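Local structure of phosphoglycolate phosphatase (Lactobacillus plantarum, 2HDO) at residues Leu7-Asp12 against Glu93-Glu98; Gly102-Gln107 against Leu142-Ala147; Ala158-Asp163 against Gln169-Ala174. The protein probably hydrolyses the phosphate ester of 2-phosphoglycolate to release glycolate and inorganic phosphate, as a member of the haloacid dehalogenase-like hydrolases. All coordinates share one frame; numbering follows the deposited sequence. Where two conformers were deposited one is given.

Contact 1: Leu7-Asp12 against Glu93-Glu98. With PO4 (phosphate ion), chain B.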
loop_
_atom_site.group_PDB
_atom_site.type_symbol
_atom_site.label_atom_id
_atom_site.label_comp_id
_atom_site.label_asym_id
_atom_site.label_seq_id
_atom_site.Cartn_x
_atom_site.Cartn_y
_atom_site.Cartn_z
ATOM N N LEU A 7 -0.616 -5.082 13.594
ATOM C CA LEU A 7 -0.292 -3.985 12.700
ATOM C C LEU A 7 -0.329 -4.498 11.286
ATOM O O LEU A 7 0.368 -5.449 10.968
ATOM C CB LEU A 7 1.090 -3.428 12.970
ATOM C CG LEU A 7 1.387 -2.874 14.333
ATOM C CD1 LEU A 7 2.818 -2.290 14.299
ATOM C CD2 LEU A 7 0.401 -1.853 14.794
HETATM N N MSE A 8 -1.195 -3.896 10.469
HETATM C CA MSE A 8 -1.240 -4.188 9.036
HETATM C C MSE A 8 -0.688 -3.025 8.285
HETATM O O MSE A 8 -0.944 -1.893 8.657
HETATM C CB MSE A 8 -2.677 -4.442 8.591
HETATM C CG MSE A 8 -3.322 -5.550 9.337
HETATM SE SE MSE A 8 -2.636 -7.307 8.796
HETATM C CE MSE A 8 -2.072 -8.053 10.590
ATOM N N PHE A 9 0.065 -3.298 7.233
ATOM C CA PHE A 9 0.751 -2.286 6.476
ATOM C C PHE A 9 0.344 -2.357 5.001
ATOM O O PHE A 9 0.249 -3.426 4.436
ATOM C CB PHE A 9 2.280 -2.485 6.493
ATOM C CG PHE A 9 2.910 -2.349 7.851
ATOM C CD1 PHE A 9 2.923 -3.438 8.702
ATOM C CD2 PHE A 9 3.478 -1.153 8.277
ATOM C CE1 PHE A 9 3.466 -3.345 9.966
ATOM C CE2 PHE A 9 4.058 -1.069 9.545
ATOM C CZ PHE A 9 4.026 -2.157 10.389
ATOM N N ASP A 10 0.140 -1.194 4.406
ATOM C CA ASP A 10 0.231 -1.039 2.924
ATOM C C ASP A 10 1.692 -1.056 2.483
ATOM O O ASP A 10 2.576 -0.851 3.300
ATOM C CB ASP A 10 -0.380 0.305 2.526
ATOM C CG ASP A 10 -0.909 0.308 1.132
ATOM O OD1 ASP A 10 -0.828 -0.734 0.431
ATOM O OD2 ASP A 10 -1.390 1.381 0.729
ATOM N N ILE A 11 1.975 -1.287 1.195
ATOM C CA ILE A 11 3.345 -1.330 0.740
ATOM C C ILE A 11 3.746 0.002 0.112
ATOM O O ILE A 11 4.632 0.700 0.603
ATOM C CB ILE A 11 3.583 -2.483 -0.257
ATOM C CG1 ILE A 11 3.357 -3.814 0.454
ATOM C CG2 ILE A 11 5.010 -2.425 -0.780
ATOM C CD1 ILE A 11 3.209 -5.021 -0.463
ATOM N N ASP A 12 3.063 0.360 -0.953
ATOM C CA ASP A 12 3.504 1.495 -1.772
ATOM C C ASP A 12 3.290 2.808 -1.067
ATOM O O ASP A 12 2.169 3.114 -0.677
ATOM C CB ASP A 12 2.768 1.493 -3.114
ATOM C CG ASP A 12 3.090 0.290 -3.953
ATOM O OD1 ASP A 12 4.248 0.210 -4.451
ATOM O OD2 ASP A 12 2.177 -0.575 -4.127
ATOM N N GLU A 93 13.037 -4.806 13.085
ATOM C CA GLU A 93 13.922 -5.399 14.109
ATOM C C GLU A 93 13.436 -5.123 15.524
ATOM O O GLU A 93 13.745 -5.892 16.441
ATOM C CB GLU A 93 15.354 -4.864 14.010
ATOM C CG GLU A 93 16.000 -4.842 12.632
ATOM C CD GLU A 93 16.470 -6.179 12.171
ATOM O OE1 GLU A 93 16.058 -7.186 12.783
ATOM O OE2 GLU A 93 17.262 -6.222 11.197
ATOM N N GLN A 94 12.731 -4.020 15.735
ATOM C CA GLN A 94 12.398 -3.573 17.088
ATOM C C GLN A 94 10.933 -3.834 17.484
ATOM O O GLN A 94 10.615 -3.850 18.669
ATOM C CB GLN A 94 12.672 -2.075 17.222
ATOM C CG GLN A 94 14.125 -1.610 17.025
ATOM C CD GLN A 94 15.097 -2.216 17.998
ATOM O OE1 GLN A 94 14.792 -2.393 19.186
ATOM N NE2 GLN A 94 16.292 -2.538 17.506
ATOM N N LEU A 95 10.031 -4.015 16.516
ATOM C CA LEU A 95 8.610 -4.234 16.868
ATOM C C LEU A 95 8.480 -5.483 17.777
ATOM O O LEU A 95 9.165 -6.480 17.523
ATOM C CB LEU A 95 7.773 -4.389 15.613
ATOM C CG LEU A 95 7.403 -3.068 14.887
ATOM C CD1 LEU A 95 6.847 -3.320 13.495
ATOM C CD2 LEU A 95 6.371 -2.272 15.672
ATOM N N PRO A 96 7.655 -5.437 18.851
ATOM C CA PRO A 96 7.498 -6.592 19.728
ATOM C C PRO A 96 7.083 -7.838 18.954
ATOM O O PRO A 96 6.198 -7.776 18.084
ATOM C CB PRO A 96 6.349 -6.202 20.675
ATOM C CG PRO A 96 6.166 -4.763 20.514
ATOM C CD PRO A 96 6.818 -4.293 19.265
ATOM N N SER A 97 7.694 -8.962 19.321
ATOM C CA SER A 97 7.441 -10.233 18.666
ATOM C C SER A 97 6.027 -10.762 18.925
ATOM O O SER A 97 5.511 -11.594 18.175
ATOM C CB SER A 97 8.460 -11.254 19.157
ATOM O OG SER A 97 8.329 -11.380 20.575
ATOM N N GLU A 98 5.405 -10.272 19.987
ATOM C CA GLU A 98 4.016 -10.598 20.290
ATOM C C GLU A 98 3.008 -10.070 19.238
ATOM O O GLU A 98 1.915 -10.616 19.120
ATOM C CB GLU A 98 3.650 -10.053 21.670
ATOM C CG GLU A 98 4.489 -10.667 22.823
ATOM C CD GLU A 98 5.880 -9.999 23.061
ATOM O OE1 GLU A 98 6.277 -9.041 22.334
ATOM O OE2 GLU A 98 6.580 -10.458 24.001
HETATM P P PO4 B . -0.607 -0.554 -2.192
HETATM O O1 PO4 B . -2.063 -1.009 -1.903
HETATM O O2 PO4 B . 0.587 -1.359 -1.634
HETATM O O3 PO4 B . -0.472 0.897 -1.669
HETATM O O4 PO4 B . -0.411 -0.529 -3.712
#

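Contact 2: Gly102-Gln107 against Leu142-Ala147. With PO4 (phosphate ion), chain B.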
loop_
_atom_site.group_PDB
_atom_site.type_symbol
_atom_site.label_atom_id
_atom_site.label_comp_id
_atom_site.label_asym_id
_atom_site.label_seq_id
_atom_site.Cartn_x
_atom_site.Cartn_y
_atom_site.Cartn_z
ATOM N N GLY A 102 1.153 -7.901 9.355
ATOM C CA GLY A 102 0.805 -8.297 8.012
ATOM C C GLY A 102 0.773 -7.148 7.006
ATOM O O GLY A 102 0.986 -5.958 7.327
ATOM N N ILE A 103 0.446 -7.547 5.793
ATOM C CA ILE A 103 0.382 -6.681 4.649
ATOM C C ILE A 103 -1.008 -6.797 3.997
ATOM O O ILE A 103 -1.550 -7.882 3.823
ATOM C CB ILE A 103 1.483 -7.050 3.639
ATOM C CG1 ILE A 103 2.825 -6.561 4.198
ATOM C CG2 ILE A 103 1.189 -6.407 2.250
ATOM C CD1 ILE A 103 3.980 -6.836 3.336
ATOM N N VAL A 104 -1.581 -5.660 3.641
ATOM C CA VAL A 104 -2.823 -5.606 2.872
ATOM C C VAL A 104 -2.598 -4.631 1.733
ATOM O O VAL A 104 -2.507 -3.412 1.933
ATOM C CB VAL A 104 -4.033 -5.106 3.750
ATOM C CG1 VAL A 104 -5.309 -5.061 2.921
ATOM C CG2 VAL A 104 -4.164 -5.923 4.986
ATOM N N THR A 105 -2.481 -5.170 0.532
ATOM C CA THR A 105 -2.015 -4.382 -0.613
ATOM C C THR A 105 -2.932 -4.628 -1.814
ATOM O O THR A 105 -3.500 -5.689 -1.972
ATOM C CB THR A 105 -0.538 -4.730 -0.991
ATOM O OG1 THR A 105 -0.080 -3.924 -2.109
ATOM C CG2 THR A 105 -0.369 -6.203 -1.354
ATOM N N SER A 106 -2.987 -3.628 -2.686
ATOM C CA SER A 106 -3.690 -3.748 -3.948
ATOM C C SER A 106 -2.797 -4.364 -5.019
ATOM O O SER A 106 -3.262 -4.630 -6.132
ATOM C CB SER A 106 -4.212 -2.376 -4.383
ATOM O OG SER A 106 -3.148 -1.474 -4.632
ATOM N N GLN A 107 -1.514 -4.580 -4.714
ATOM C CA GLN A 107 -0.636 -5.287 -5.658
ATOM C C GLN A 107 -1.140 -6.705 -5.925
ATOM O O GLN A 107 -1.678 -7.314 -5.041
ATOM C CB GLN A 107 0.763 -5.396 -5.088
ATOM C CG GLN A 107 1.472 -4.067 -4.989
ATOM C CD GLN A 107 2.909 -4.190 -4.569
ATOM O OE1 GLN A 107 3.465 -5.279 -4.559
ATOM N NE2 GLN A 107 3.538 -3.062 -4.217
ATOM N N LEU A 142 -13.252 -5.442 2.959
ATOM C CA LEU A 142 -13.058 -6.895 2.948
ATOM C C LEU A 142 -11.575 -7.329 2.986
ATOM O O LEU A 142 -11.240 -8.227 3.748
ATOM C CB LEU A 142 -13.709 -7.498 1.726
ATOM C CG LEU A 142 -13.633 -9.028 1.660
ATOM C CD1 LEU A 142 -14.284 -9.582 2.891
ATOM C CD2 LEU A 142 -14.268 -9.533 0.383
ATOM N N PRO A 143 -10.694 -6.708 2.168
ATOM C CA PRO A 143 -9.307 -7.184 2.251
ATOM C C PRO A 143 -8.677 -7.001 3.662
ATOM O O PRO A 143 -7.959 -7.881 4.122
ATOM C CB PRO A 143 -8.578 -6.319 1.213
ATOM C CG PRO A 143 -9.669 -5.755 0.310
ATOM C CD PRO A 143 -10.860 -5.624 1.172
ATOM N N LEU A 144 -8.935 -5.867 4.323
ATOM C CA LEU A 144 -8.434 -5.649 5.683
ATOM C C LEU A 144 -9.063 -6.603 6.704
ATOM O O LEU A 144 -8.378 -7.182 7.536
ATOM C CB LEU A 144 -8.644 -4.191 6.097
ATOM C CG LEU A 144 -8.199 -3.771 7.478
ATOM C CD1 LEU A 144 -6.787 -4.256 7.765
ATOM C CD2 LEU A 144 -8.300 -2.263 7.640
ATOM N N LEU A 145 -10.366 -6.791 6.602
ATOM C CA LEU A 145 -11.046 -7.655 7.524
ATOM C C LEU A 145 -10.606 -9.112 7.285
ATOM O O LEU A 145 -10.523 -9.881 8.218
ATOM C CB LEU A 145 -12.553 -7.498 7.362
ATOM C CG LEU A 145 -13.072 -6.180 7.912
ATOM C CD1 LEU A 145 -14.553 -6.008 7.567
ATOM C CD2 LEU A 145 -12.867 -6.082 9.410
ATOM N N THR A 146 -10.297 -9.482 6.049
ATOM C CA THR A 146 -9.841 -10.834 5.771
ATOM C C THR A 146 -8.500 -11.084 6.436
ATOM O O THR A 146 -8.286 -12.101 7.076
ATOM C CB THR A 146 -9.811 -11.077 4.255
ATOM O OG1 THR A 146 -11.152 -10.938 3.750
ATOM C CG2 THR A 146 -9.299 -12.458 3.932
ATOM N N ALA A 147 -7.611 -10.109 6.353
ATOM C CA ALA A 147 -6.291 -10.226 6.962
ATOM C C ALA A 147 -6.424 -10.409 8.451
ATOM O O ALA A 147 -5.811 -11.293 9.050
ATOM C CB ALA A 147 -5.425 -8.968 6.635
HETATM P P PO4 B . -0.607 -0.554 -2.192
HETATM O O1 PO4 B . -2.063 -1.009 -1.903
HETATM O O2 PO4 B . 0.587 -1.359 -1.634
HETATM O O3 PO4 B . -0.472 0.897 -1.669
HETATM O O4 PO4 B . -0.411 -0.529 -3.712
#

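Contact 3: Ala158-Asp163 against Gln169-Ala174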
loop_
_atom_site.group_PDB
_atom_site.type_symbol
_atom_site.label_atom_id
_atom_site.label_comp_id
_atom_site.label_asym_id
_atom_site.label_seq_id
_atom_site.Cartn_x
_atom_site.Cartn_y
_atom_site.Cartn_z
ATOM N N ALA A 158 -6.509 -3.691 16.115
ATOM C CA ALA A 158 -5.660 -3.591 14.982
ATOM C C ALA A 158 -5.409 -2.125 14.573
ATOM O O ALA A 158 -6.248 -1.219 14.825
ATOM C CB ALA A 158 -6.269 -4.361 13.877
ATOM N N LEU A 159 -4.256 -1.886 13.948
ATOM C CA LEU A 159 -3.925 -0.584 13.357
ATOM C C LEU A 159 -3.487 -0.843 11.918
ATOM O O LEU A 159 -2.582 -1.677 11.673
ATOM C CB LEU A 159 -2.810 0.091 14.126
ATOM C CG LEU A 159 -2.423 1.505 13.720
ATOM C CD1 LEU A 159 -3.494 2.502 13.931
ATOM C CD2 LEU A 159 -1.189 1.876 14.453
ATOM N N PHE A 160 -4.107 -0.139 10.980
ATOM C CA PHE A 160 -3.706 -0.176 9.562
ATOM C C PHE A 160 -2.860 1.063 9.295
ATOM O O PHE A 160 -3.318 2.192 9.460
ATOM C CB PHE A 160 -4.965 -0.227 8.699
ATOM C CG PHE A 160 -4.738 -0.435 7.238
ATOM C CD1 PHE A 160 -3.679 -1.205 6.731
ATOM C CD2 PHE A 160 -5.665 0.089 6.308
ATOM C CE1 PHE A 160 -3.494 -1.368 5.371
ATOM C CE2 PHE A 160 -5.485 -0.134 4.949
ATOM C CZ PHE A 160 -4.384 -0.849 4.491
ATOM N N ILE A 161 -1.640 0.826 8.837
ATOM C CA ILE A 161 -0.673 1.866 8.580
ATOM C C ILE A 161 -0.482 2.025 7.090
ATOM O O ILE A 161 -0.134 1.072 6.380
ATOM C CB ILE A 161 0.676 1.573 9.267
ATOM C CG1 ILE A 161 0.422 1.419 10.773
ATOM C CG2 ILE A 161 1.718 2.650 8.954
ATOM C CD1 ILE A 161 1.597 0.973 11.559
ATOM N N GLY A 162 -0.764 3.223 6.608
ATOM C CA GLY A 162 -0.597 3.526 5.200
ATOM C C GLY A 162 -0.602 5.022 4.912
ATOM O O GLY A 162 -0.548 5.839 5.836
ATOM N N ASP A 163 -0.677 5.387 3.637
ATOM C CA ASP A 163 -0.601 6.824 3.283
ATOM C C ASP A 163 -1.456 7.158 2.067
ATOM O O ASP A 163 -1.004 7.798 1.112
ATOM C CB ASP A 163 0.844 7.288 3.082
ATOM C CG ASP A 163 0.968 8.795 3.005
ATOM O OD1 ASP A 163 0.313 9.522 3.789
ATOM O OD2 ASP A 163 1.762 9.255 2.170
ATOM N N GLN A 169 -10.092 5.098 3.999
ATOM C CA GLN A 169 -11.478 4.684 3.854
ATOM C C GLN A 169 -11.700 3.197 4.110
ATOM O O GLN A 169 -12.728 2.809 4.655
ATOM C CB GLN A 169 -12.000 5.097 2.478
ATOM C CG GLN A 169 -12.154 6.606 2.326
ATOM C CD GLN A 169 -12.531 7.037 0.898
ATOM O OE1 GLN A 169 -12.540 6.208 -0.039
ATOM N NE2 GLN A 169 -12.838 8.337 0.724
ATOM N N THR A 170 -10.731 2.371 3.702
ATOM C CA THR A 170 -10.754 0.931 4.009
ATOM C C THR A 170 -10.848 0.726 5.512
ATOM O O THR A 170 -11.680 -0.057 6.029
ATOM C CB THR A 170 -9.471 0.255 3.508
ATOM O OG1 THR A 170 -9.335 0.458 2.102
ATOM C CG2 THR A 170 -9.477 -1.271 3.791
ATOM N N ALA A 171 -9.974 1.407 6.238
ATOM C CA ALA A 171 -9.908 1.280 7.693
ATOM C C ALA A 171 -11.211 1.742 8.386
ATOM O O ALA A 171 -11.757 1.078 9.286
ATOM C CB ALA A 171 -8.706 2.073 8.205
ATOM N N GLN A 172 -11.691 2.907 7.949
ATOM C CA GLN A 172 -12.947 3.462 8.503
ATOM C C GLN A 172 -14.076 2.469 8.300
ATOM O O GLN A 172 -14.834 2.186 9.230
ATOM C CB GLN A 172 -13.313 4.788 7.830
ATOM C CG GLN A 172 -12.476 5.985 8.267
ATOM N N ALA A 173 -14.171 1.923 7.087
ATOM C CA ALA A 173 -15.227 1.000 6.743
ATOM C C ALA A 173 -15.134 -0.292 7.585
ATOM O O ALA A 173 -16.123 -0.894 7.966
ATOM C CB ALA A 173 -15.212 0.694 5.262
ATOM N N ALA A 174 -13.897 -0.691 7.866
ATOM C CA ALA A 174 -13.617 -1.871 8.672
ATOM C C ALA A 174 -13.722 -1.664 10.184
ATOM O O ALA A 174 -13.634 -2.650 10.942
ATOM C CB ALA A 174 -12.243 -2.362 8.329
#

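Contact 1: Leu7-Asp12 against Glu93-Glu98
L7 and L95 meet methyl to methyl in a Rossmann-like HAD core, where the first residue beyond helix 88-94 turns inward to the central strand 6-9. The two leucines reach toward each other tip to tip, with L7 CD1 3.8 Å from L95 CD2. The other branch of L95 serves a second partner, its CD1 lying 4.4 Å from CZ of F9, obliquely to the ring. L95 thus divides its two methyls between alternate residues of one strand, which point to the same face of the sheet. F92 meets the F9 ring from the preceding helix with planes at about 60°, so the apolar patch extends beyond L95.

This is the close-packed side. The rest of 93-98 turns outward: E93, Q94, S97 and E98 are exposed, and P96 lies against F208 near the C-terminus.

At its far end the strand opens into a different chemistry. D10 and D12 fit the DxDx(T/V) signature of the family, in which the first aspartate is the usual nucleophile; a bound phosphate, probably from the crystallisation liquor, occupies the presumed site. K138 forms a salt bridge to D10 OD1. Two consecutive backbone amides hold one phosphate oxygen: I11 N at 3.2 Å from O2, and D12 N at 3.1 Å from the same O2, its N-H pointing almost straight at it (174°).

Contact 2: Gly102-Gln107 against Leu142-Ala147
The hydroxyl oxygen OG1 of T105 is gripped twice, just past the strand end where V104 packs against helix 142-147. It donates to phosphate O2 at 2.7 Å, and it accepts from Q107 N at 3.0 Å along a nearly straight N-H (167°). The second bond closes an ST turn. With OG1 anti to the backbone nitrogen (chi1 -179°), the hydroxyl stands where it can serve both partners. A valine in its place has no hydroxyl, and phosphate O2 and Q107 N would probably be left without that partner, the turn freer to shift. S106 N adds a bond of 2.9 Å to phosphate O1, and Q107 NE2 reaches D12 OD2 of the neighbouring loop.

One residue back, the contact is wholly apolar. V104 forks against the helix: CG1 lies 3.9 Å from P143 CB, while CG2 faces A147 CB at 3.7 Å and, more loosely, L144 CD1 at 4.2 Å. V104 crosses the side chains of P143 and L144 at about a right angle. P143 and A147, one turn apart on a helix that runs almost antiparallel to the strand, each receive one of its methyls. Within that helix, L142 O takes both T146 N and T146 OG1, the hydroxyl at 2.7 Å from above the carbonyl plane.

The carbonyl of V104 accepts from K138 NZ, and the same NZ also hydrogen-bonds the phosphate. Just beyond the apolar packing comes a cradle of hydroxyl, amide and lysine donors, consistent with the HAD motif whose threonine or serine holds the substrate phosphate; the chemistry implies a site built to receive an anion.

Contact 3: Ala158-Asp163 against Gln169-Ala174
F160 presents the edge of its ring to A171, with CD2 4.1 Å from the alanine CB and that methyl close to the ring plane. The preceding residue joins in: T170 CB stands 4.3 Å from F160 CE2, obliquely to the ring. The phenyl group leaves strand 158-162 with CG anti to the backbone nitrogen (chi1 -173°), which lays the ring along its own strand, toward the C-terminal end, with the CD2-CE2 side next to A171 and T170. No hydrogen bond links the two segments.

The next shell holds these groups in place. T170 turns its hydroxyl back into its own helix, where OG1 bonds to S166 O, so a polar atom is satisfied within this apolar interface. L144, from helix 142-150, packs on both F160 and T170, and selenomethionine M8 of the adjoining strand also touches the phenylalanine. A171 in turn rests on F178 of strand 177-181, while backbone bonds tie F160 itself to D177 and G179.

Strand 158-162, helix 165-174 and strand 177-181 form a beta-alpha-beta unit, and the contact closes its first strand onto its helix, the repeating construction of the Rossmann-like HAD core.

All three contacts are buried and apolar, and all build on one parallel sheet in which strand 6-9 lies between 100-104 and 158-162. They differ in face and depth. Contacts 2 and 3 share one side: helices 142-150 and 165-174 pack side by side on that face, L145 lying against A174. Contact 1 uses the alternate residues L7 and F9, while M8 between them turns to helix 142-150; the segment 93-98 beside it has several exposed residues. Contacts 1 and 2 meet again at the phosphate, where loops following neighbouring strands supply several of its donors, with K138 adding another, whereas contact 3 adds none and remains hydrophobic across its interface.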